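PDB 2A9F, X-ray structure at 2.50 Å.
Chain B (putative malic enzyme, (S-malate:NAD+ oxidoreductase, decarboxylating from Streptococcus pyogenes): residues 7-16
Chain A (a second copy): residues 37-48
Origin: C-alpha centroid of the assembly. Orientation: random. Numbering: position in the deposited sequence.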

ATOM      1  N   LEU B   7       5.768 -23.089 -20.155  1.00 71.13           N
ATOM      2  CA  LEU B   7       7.162 -22.710 -19.910  1.00 72.29           C
ATOM      3  C   LEU B   7       7.263 -21.246 -19.486  1.00 70.76           C
ATOM      4  O   LEU B   7       8.189 -20.801 -18.962  1.00 72.08           O
ATOM      5  CB  LEU B   7       8.001 -22.960 -21.167  1.00 69.33           C
ATOM      6  CG  LEU B   7       9.517 -22.832 -21.012  1.00 20.63           C
ATOM      7  CD1 LEU B   7      10.069 -23.987 -20.191  1.00 20.63           C
ATOM      8  CD2 LEU B   7      10.192 -22.771 -22.373  1.00 20.63           C
ATOM      9  N   GLY B   8       6.116 -20.575 -19.776  1.00 72.06           N
ATOM     10  CA  GLY B   8       6.050 -19.177 -19.403  1.00 72.87           C
ATOM     11  C   GLY B   8       6.303 -19.086 -17.913  1.00 73.54           C
ATOM     12  O   GLY B   8       7.115 -18.281 -17.448  1.00 72.94           O
ATOM     13  N   GLN B   9       5.613 -19.949 -17.172  1.00 73.28           N
ATOM     14  CA  GLN B   9       5.729 -20.011 -15.723  1.00 72.91           C
ATOM     15  C   GLN B   9       7.190 -19.970 -15.284  1.00 71.49           C
ATOM     16  O   GLN B   9       7.517 -19.479 -14.203  1.00 70.52           O
ATOM     17  CB  GLN B   9       5.026 -21.273 -15.218  1.00 75.88           C
ATOM     18  CG  GLN B   9       3.525 -21.271 -15.533  1.00 79.47           C
ATOM     19  CD  GLN B   9       2.799 -22.520 -15.073  1.00 82.10           C
ATOM     20  OE1 GLN B   9       3.099 -23.631 -15.522  1.00 84.27           O
ATOM     21  NE2 GLN B   9       1.834 -22.344 -14.177  1.00 82.01           N
ATOM     22  N   LEU B  10       8.070 -20.480 -16.134  1.00 69.87           N
ATOM     23  CA  LEU B  10       9.493 -20.459 -15.848  1.00 67.38           C
ATOM     24  C   LEU B  10      10.094 -19.397 -16.748  1.00 67.80           C
ATOM     25  O   LEU B  10      10.858 -18.547 -16.299  1.00 67.21           O
ATOM     26  CB  LEU B  10      10.130 -21.815 -16.159  1.00 66.17           C
ATOM     27  CG  LEU B  10      11.632 -21.961 -15.891  1.00 65.27           C
ATOM     28  CD1 LEU B  10      11.955 -23.433 -15.825  1.00 65.63           C
ATOM     29  CD2 LEU B  10      12.464 -21.265 -16.973  1.00 63.38           C
ATOM     30  N   ALA B  11       9.726 -19.459 -18.027  1.00 68.44           N
ATOM     31  CA  ALA B  11      10.209 -18.533 -19.048  1.00 69.38           C
ATOM     32  C   ALA B  11       9.811 -17.121 -18.694  1.00 69.25           C
ATOM     33  O   ALA B  11       9.611 -16.277 -19.574  1.00 71.06           O
ATOM     34  CB  ALA B  11       9.653 -18.910 -20.431  1.00 69.89           C
ATOM     35  N   LEU B  12       9.673 -16.882 -17.392  1.00 66.72           N
ATOM     36  CA  LEU B  12       9.343 -15.571 -16.885  1.00 63.84           C
ATOM     37  C   LEU B  12      10.449 -15.149 -15.943  1.00 64.39           C
ATOM     38  O   LEU B  12      11.416 -14.503 -16.367  1.00 65.31           O
ATOM     39  CB  LEU B  12       7.988 -15.578 -16.165  1.00 61.48           C
ATOM     40  CG  LEU B  12       7.654 -16.196 -14.809  1.00 57.19           C
ATOM     41  CD1 LEU B  12       7.936 -15.201 -13.687  1.00 57.48           C
ATOM     42  CD2 LEU B  12       6.174 -16.549 -14.800  1.00 54.52           C
ATOM     43  N   GLU B  13      10.338 -15.576 -14.685  1.00 63.61           N
ATOM     44  CA  GLU B  13      11.282 -15.204 -13.641  1.00 60.75           C
ATOM     45  C   GLU B  13      12.019 -13.935 -13.977  1.00 59.71           C
ATOM     46  O   GLU B  13      13.251 -13.853 -14.000  1.00 58.76           O
ATOM     47  CB  GLU B  13      12.230 -16.333 -13.293  1.00 57.83           C
ATOM     48  CG  GLU B  13      11.809 -16.976 -11.983  1.00 56.46           C
ATOM     49  CD  GLU B  13      10.467 -17.689 -12.079  1.00 55.87           C
ATOM     50  OE1 GLU B  13       9.567 -17.168 -12.774  1.00 54.55           O
ATOM     51  OE2 GLU B  13      10.311 -18.766 -11.452  1.00 52.76           O
ATOM     52  N   GLN B  14      11.180 -12.952 -14.279  1.00 56.36           N
ATOM     53  CA  GLN B  14      11.568 -11.592 -14.558  1.00 54.17           C
ATOM     54  C   GLN B  14      11.473 -11.101 -13.115  1.00 51.90           C
ATOM     55  O   GLN B  14      12.112 -10.141 -12.711  1.00 52.34           O
ATOM     56  CB  GLN B  14      10.483 -10.941 -15.407  1.00 54.95           C
ATOM     57  CG  GLN B  14       9.087 -11.138 -14.825  1.00 52.62           C
ATOM     58  CD  GLN B  14       8.005 -10.606 -15.722  1.00 52.51           C
ATOM     59  OE1 GLN B  14       6.819 -10.804 -15.466  1.00 52.06           O
ATOM     60  NE2 GLN B  14       8.403  -9.925 -16.789  1.00 51.70           N
ATOM     61  N   ALA B  15      10.655 -11.819 -12.351  1.00 48.04           N
ATOM     62  CA  ALA B  15      10.429 -11.536 -10.953  1.00 46.13           C
ATOM     63  C   ALA B  15      11.763 -11.446 -10.215  1.00 45.49           C
ATOM     64  O   ALA B  15      11.940 -10.623  -9.330  1.00 41.09           O
ATOM     65  CB  ALA B  15       9.563 -12.632 -10.348  1.00 43.55           C
ATOM     66  N   LYS B  16      12.702 -12.299 -10.606  1.00 46.69           N
ATOM     67  CA  LYS B  16      14.022 -12.338  -9.985  1.00 48.41           C
ATOM     68  C   LYS B  16      14.893 -11.235 -10.563  1.00 47.57           C
ATOM     69  O   LYS B  16      15.670 -10.599  -9.857  1.00 49.49           O
ATOM     70  CB  LYS B  16      14.661 -13.700 -10.251  1.00 50.92           C
ATOM     71  CG  LYS B  16      15.909 -14.008  -9.462  1.00 50.84           C
ATOM     72  CD  LYS B  16      16.271 -15.469  -9.694  1.00 53.40           C
ATOM     73  CE  LYS B  16      17.384 -15.942  -8.778  1.00 53.58           C
ATOM     74  NZ  LYS B  16      17.496 -17.427  -8.871  1.00 58.08           N
TER
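Chain A (37-48) SIAYTPGVASVS

The shortest polar approach between the two stretches is at Ser A46. Ser A46 OG lies 2.5 Å from Gln B9 O, very short for a hydrogen bond. Ser A46 OG is also 2.7 Å from Gly A43 O; both acceptors are within reach of its one proton, and the geometry does not settle between them. The OG also sits too near Gln B9 CB in the model, so its exact position is less sure.

Gln B9 NE2 donates a weak hydrogen bond to Pro A42 O over 3.4 Å, with a bent N-H...O angle of 137°. On the way the side chain passes over Gly A43, where Gln B9 CG is 3.1 Å from Gly A43 CA. A CA-H...O contact adds to this, with Gln B9 CA 3.4 Å from Gly A43 O.

Residues 37-39 of chain A end a helix that begins earlier in the chain, and Tyr A40 is the first residue to leave helical phi/psi. A type I turn runs from Pro A42 to Ala A45, with Ala A45 N bonded to Pro A42 O at 3.2 Å. Residues 45-48 are helical, and that helix continues later in the chain. Gly A43 N also bonds to Ser A37 O at 2.9 Å, which ties the turn back to the first helix. In chain B, Leu B7, Gly B8 and Gln B9 have helical phi/psi without the regular bonds, a loop follows, and a helix at 14-16 continues later in the chain. End to end, the two stretches run obliquely in broadly the same sense.

The backbones come closest at Gln B9 and Gly A43, whose CA atoms are 3.4 Å apart. An ideal CB on Gly A43 would clash with Ser A37 O and would be tight against Leu B12 CD2 and Gln B9 N.

Packing spreads outward from Leu B12, whose CA-to-CB bond points toward chain A. Leu B12 CB is 3.2 Å from Ile A38 CG2, CD2 of Leu B12 is 3.5 Å from Gly A43 C, and CD1 of Leu B12 is 3.4 Å from Val A47 CG2. The side chain thus touches both helical segments of chain A and the turn between them.

Farther along chain B, Gln B14 OE1 approaches Ala A39 CA at 3.6 Å. Ala B15 CB is 4.4 Å from Val A47 CG1. Together the two stretches bury 504 Å², both sides summed.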

ATOM      1  N   SER A  37       0.798 -13.478 -20.233  1.00 51.14           N
ATOM      2  CA  SER A  37       0.867 -14.893 -19.887  1.00 52.45           C
ATOM      3  C   SER A  37       2.098 -15.151 -19.035  1.00 53.94           C
ATOM      4  O   SER A  37       2.267 -16.225 -18.464  1.00 54.17           O
ATOM      5  CB  SER A  37       0.894 -15.762 -21.148  1.00 52.64           C
ATOM      6  OG  SER A  37       1.897 -15.348 -22.059  1.00 53.82           O
ATOM      7  N   ILE A  38       2.946 -14.139 -18.950  1.00 55.28           N
ATOM      8  CA  ILE A  38       4.167 -14.211 -18.181  1.00 57.22           C
ATOM      9  C   ILE A  38       3.999 -13.408 -16.884  1.00 58.17           C
ATOM     10  O   ILE A  38       4.316 -13.897 -15.792  1.00 60.03           O
ATOM     11  CB  ILE A  38       5.339 -13.653 -19.014  1.00 57.13           C
ATOM     12  CG1 ILE A  38       5.570 -14.558 -20.230  1.00 55.60           C
ATOM     13  CG2 ILE A  38       6.592 -13.535 -18.159  1.00 58.60           C
ATOM     14  CD1 ILE A  38       6.668 -14.090 -21.160  1.00 52.70           C
ATOM     15  N   ALA A  39       3.482 -12.187 -17.003  1.00 57.49           N
ATOM     16  CA  ALA A  39       3.276 -11.328 -15.841  1.00 56.45           C
ATOM     17  C   ALA A  39       2.024 -11.685 -15.055  1.00 56.46           C
ATOM     18  O   ALA A  39       1.911 -11.316 -13.892  1.00 57.05           O
ATOM     19  CB  ALA A  39       3.215  -9.854 -16.269  1.00 55.03           C
ATOM     20  N   TYR A  40       1.088 -12.404 -15.669  1.00 57.61           N
ATOM     21  CA  TYR A  40      -0.136 -12.765 -14.960  1.00 58.05           C
ATOM     22  C   TYR A  40      -0.674 -14.176 -15.208  1.00 59.43           C
ATOM     23  O   TYR A  40       0.074 -15.108 -15.497  1.00 59.65           O
ATOM     24  CB  TYR A  40      -1.238 -11.724 -15.248  1.00 57.04           C
ATOM     25  CG  TYR A  40      -2.364 -11.743 -14.232  1.00 56.76           C
ATOM     26  CD1 TYR A  40      -2.102 -11.565 -12.867  1.00 56.75           C
ATOM     27  CD2 TYR A  40      -3.675 -12.028 -14.620  1.00 55.04           C
ATOM     28  CE1 TYR A  40      -3.111 -11.684 -11.916  1.00 56.44           C
ATOM     29  CE2 TYR A  40      -4.695 -12.149 -13.683  1.00 55.27           C
ATOM     30  CZ  TYR A  40      -4.408 -11.984 -12.330  1.00 57.52           C
ATOM     31  OH  TYR A  40      -5.404 -12.173 -11.396  1.00 57.34           O
ATOM     32  N   THR A  41      -1.991 -14.299 -15.071  1.00 61.76           N
ATOM     33  CA  THR A  41      -2.772 -15.529 -15.212  1.00 62.96           C
ATOM     34  C   THR A  41      -2.069 -16.882 -15.336  1.00 63.84           C
ATOM     35  O   THR A  41      -2.019 -17.633 -14.353  1.00 65.80           O
ATOM     36  CB  THR A  41      -3.815 -15.395 -16.350  1.00 62.91           C
ATOM     37  OG1 THR A  41      -4.606 -14.218 -16.141  1.00 64.69           O
ATOM     38  CG2 THR A  41      -4.743 -16.601 -16.364  1.00 63.87           C
ATOM     39  N   PRO A  42      -1.523 -17.233 -16.524  1.00 62.50           N
ATOM     40  CA  PRO A  42      -0.871 -18.554 -16.576  1.00 60.94           C
ATOM     41  C   PRO A  42       0.465 -18.706 -15.822  1.00 58.90           C
ATOM     42  O   PRO A  42       0.504 -19.294 -14.738  1.00 57.97           O
ATOM     43  CB  PRO A  42      -0.752 -18.818 -18.076  1.00 61.81           C
ATOM     44  CG  PRO A  42      -0.538 -17.449 -18.629  1.00 62.71           C
ATOM     45  CD  PRO A  42      -1.507 -16.577 -17.846  1.00 60.63           C
ATOM     46  N   GLY A  43       1.548 -18.174 -16.381  1.00 56.79           N
ATOM     47  CA  GLY A  43       2.857 -18.280 -15.741  1.00 56.23           C
ATOM     48  C   GLY A  43       2.997 -17.878 -14.275  1.00 54.81           C
ATOM     49  O   GLY A  43       3.594 -18.603 -13.472  1.00 55.60           O
ATOM     50  N   VAL A  44       2.456 -16.716 -13.921  1.00 52.61           N
ATOM     51  CA  VAL A  44       2.529 -16.213 -12.553  1.00 52.06           C
ATOM     52  C   VAL A  44       2.213 -17.262 -11.487  1.00 52.81           C
ATOM     53  O   VAL A  44       2.668 -17.152 -10.350  1.00 51.28           O
ATOM     54  CB  VAL A  44       1.571 -14.999 -12.347  1.00 51.24           C
ATOM     55  CG1 VAL A  44       0.131 -15.468 -12.266  1.00 50.40           C
ATOM     56  CG2 VAL A  44       1.953 -14.242 -11.110  1.00 48.54           C
ATOM     57  N   ALA A  45       1.432 -18.274 -11.844  1.00 52.84           N
ATOM     58  CA  ALA A  45       1.068 -19.305 -10.876  1.00 54.10           C
ATOM     59  C   ALA A  45       2.284 -20.030 -10.293  1.00 55.09           C
ATOM     60  O   ALA A  45       2.229 -20.538  -9.166  1.00 52.57           O
ATOM     61  CB  ALA A  45       0.137 -20.309 -11.515  1.00 52.39           C
ATOM     62  N   SER A  46       3.373 -20.068 -11.062  1.00 55.54           N
ATOM     63  CA  SER A  46       4.590 -20.753 -10.630  1.00 58.08           C
ATOM     64  C   SER A  46       5.487 -19.878  -9.765  1.00 55.95           C
ATOM     65  O   SER A  46       6.384 -20.378  -9.091  1.00 56.87           O
ATOM     66  CB  SER A  46       5.366 -21.258 -11.845  1.00 58.25           C
ATOM     67  OG  SER A  46       5.636 -20.186 -12.720  1.00 63.44           O
ATOM     68  N   VAL A  47       5.255 -18.570  -9.797  1.00 55.72           N
ATOM     69  CA  VAL A  47       6.023 -17.651  -8.975  1.00 52.70           C
ATOM     70  C   VAL A  47       5.426 -17.786  -7.586  1.00 52.43           C
ATOM     71  O   VAL A  47       6.135 -17.769  -6.573  1.00 52.31           O
ATOM     72  CB  VAL A  47       5.854 -16.222  -9.425  1.00 51.79           C
ATOM     73  CG1 VAL A  47       6.655 -15.300  -8.503  1.00 52.77           C
ATOM     74  CG2 VAL A  47       6.291 -16.087 -10.855  1.00 50.36           C
ATOM     75  N   SER A  48       4.104 -17.917  -7.553  1.00 49.46           N
ATOM     76  CA  SER A  48       3.397 -18.094  -6.302  1.00 47.51           C
ATOM     77  C   SER A  48       3.856 -19.401  -5.683  1.00 46.65           C
ATOM     78  O   SER A  48       4.191 -19.446  -4.501  1.00 46.29           O
ATOM     79  CB  SER A  48       1.888 -18.154  -6.533  1.00 46.60           C
ATOM     80  OG  SER A  48       1.317 -16.866  -6.558  1.00 45.66           O
TER